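Local coordinates for N-acetyltransferase domain-containing protein (Pyrococcus horikoshii, PDB 1WWZ) that binds acetyl-coenzyme A and, as a member of the GNAT family, probably transfers its acetyl group to an acceptor that is not identified, at residues Asp75-Ser78 / Arg83-Gly86. Numbering follows the deposited sequence.
Sequences DWFS and RIVG
F77 and I84 face each other as a non-hydrogen-bonded pair of an antiparallel hairpin, and they illustrate how such a pair can bring its side chains together over the partner strand. The F77 ring is swung across to the strand 83-86 by a chi1 of -167°, with CG anti to the backbone N. There its edge meets I84, whose CD1 lies in the ring plane, 3.5 Å from F77 CD1; the two side chains run at about a right angle. One face of the ring rests over the backbone of R83, F77 CE1 coming to 3.4 Å from R83 CA while R83 O sits above the plane, offset toward the rim. D75 OD1 lies against both branches of I84, 3.8 Å from I84 CD1 and almost as near to I84 CG2.

W76, V85 and S78 point to the other side of the sheet. With V85 CG1 anti to the carbonyl carbon (chi1 -60°), V85 CG2 falls between the backbone N and the carbonyl carbon, where it lies 3.4 Å from W76 O, touches S78 CB at 3.8 Å and meets the W76 indole loosely at its edge.

The two hydrogen-bonded pairs hold the backbones in register. V85 N donates to W76 O at 2.6 Å in a nearly straight bond, and W76 N returns one to V85 O; S78 N reaches R83 O from above the carbonyl plane, whereas the R83 N to S78 O bond is weak.

Next to this hairpin of strands 65-78 and 83-93 lies strand 120-126. V85 packs on T120 and E122, G86 pairs with both through its backbone, S78 OG is hydrogen-bonded to E122, and R83 forms a salt bridge with D119. W76 stacks edge-to-face with H89, farther along strand 83-93 in the central sheet of this GNAT fold.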
loop_
_atom_site.group_PDB
_atom_site.type_symbol
_atom_site.label_atom_id
_atom_site.label_comp_id
_atom_site.label_asym_id
_atom_site.label_seq_id
_atom_site.Cartn_x
_atom_site.Cartn_y
_atom_site.Cartn_z
ATOM N N ASP A 75 13.179 14.510 4.159
ATOM C CA ASP A 75 13.866 15.791 4.256
ATOM C C ASP A 75 14.855 16.045 3.121
ATOM O O ASP A 75 16.049 16.238 3.353
ATOM C CB ASP A 75 14.571 15.861 5.615
ATOM C CG ASP A 75 15.280 17.179 5.844
ATOM O OD1 ASP A 75 14.697 18.233 5.518
ATOM O OD2 ASP A 75 16.415 17.155 6.368
ATOM N N TRP A 76 14.351 16.068 1.891
ATOM C CA TRP A 76 15.206 16.288 0.734
ATOM C C TRP A 76 14.981 17.641 0.069
ATOM O O TRP A 76 13.860 17.991 -0.298
ATOM C CB TRP A 76 14.982 15.181 -0.299
ATOM C CG TRP A 76 15.976 15.218 -1.403
ATOM C CD1 TRP A 76 15.757 15.587 -2.700
ATOM C CD2 TRP A 76 17.368 14.893 -1.306
ATOM N NE1 TRP A 76 16.928 15.512 -3.417
ATOM C CE2 TRP A 76 17.932 15.089 -2.584
ATOM C CE3 TRP A 76 18.192 14.456 -0.260
ATOM C CZ2 TRP A 76 19.289 14.860 -2.849
ATOM C CZ3 TRP A 76 19.544 14.230 -0.523
ATOM C CH2 TRP A 76 20.073 14.435 -1.809
ATOM N N PHE A 77 16.047 18.409 -0.101
ATOM C CA PHE A 77 15.875 19.693 -0.744
ATOM C C PHE A 77 16.062 19.556 -2.247
ATOM O O PHE A 77 17.051 18.995 -2.716
ATOM C CB PHE A 77 16.854 20.728 -0.206
ATOM C CG PHE A 77 16.508 22.124 -0.617
ATOM C CD1 PHE A 77 15.622 22.883 0.140
ATOM C CD2 PHE A 77 16.997 22.648 -1.806
ATOM C CE1 PHE A 77 15.224 24.146 -0.289
ATOM C CE2 PHE A 77 16.601 23.913 -2.242
ATOM C CZ PHE A 77 15.715 24.658 -1.481
ATOM N N SER A 78 15.095 20.065 -3.000
ATOM C CA SER A 78 15.157 20.007 -4.454
ATOM C C SER A 78 15.323 21.400 -5.038
ATOM O O SER A 78 14.494 22.279 -4.811
ATOM C CB SER A 78 13.883 19.378 -5.017
ATOM O OG SER A 78 13.826 19.569 -6.423
ATOM N N ARG A 83 12.453 23.848 -2.747
ATOM C CA ARG A 83 12.050 23.645 -1.362
ATOM C C ARG A 83 12.228 22.194 -0.927
ATOM O O ARG A 83 12.603 21.340 -1.727
ATOM C CB ARG A 83 10.586 24.057 -1.185
ATOM C CG ARG A 83 9.627 23.266 -2.056
ATOM C CD ARG A 83 8.281 23.959 -2.175
ATOM N NE ARG A 83 7.379 23.219 -3.056
ATOM C CZ ARG A 83 6.634 22.192 -2.662
ATOM N NH1 ARG A 83 6.682 21.794 -1.402
ATOM N NH2 ARG A 83 5.843 21.562 -3.521
ATOM N N ILE A 84 11.967 21.925 0.347
ATOM C CA ILE A 84 12.086 20.576 0.883
ATOM C C ILE A 84 10.973 19.701 0.319
ATOM O O ILE A 84 9.808 20.097 0.306
ATOM C CB ILE A 84 11.970 20.566 2.431
ATOM C CG1 ILE A 84 13.156 21.311 3.048
ATOM C CG2 ILE A 84 11.889 19.129 2.945
ATOM C CD1 ILE A 84 14.497 20.717 2.701
ATOM N N VAL A 85 11.338 18.512 -0.153
ATOM C CA VAL A 85 10.362 17.575 -0.699
ATOM C C VAL A 85 10.726 16.173 -0.239
ATOM O O VAL A 85 11.741 15.972 0.434
ATOM C CB VAL A 85 10.352 17.584 -2.258
ATOM C CG1 VAL A 85 10.009 18.967 -2.777
ATOM C CG2 VAL A 85 11.703 17.121 -2.795
ATOM N N GLY A 86 9.885 15.205 -0.585
ATOM C CA GLY A 86 10.174 13.833 -0.227
ATOM C C GLY A 86 10.963 13.271 -1.390
ATOM O O GLY A 86 10.847 13.763 -2.512
#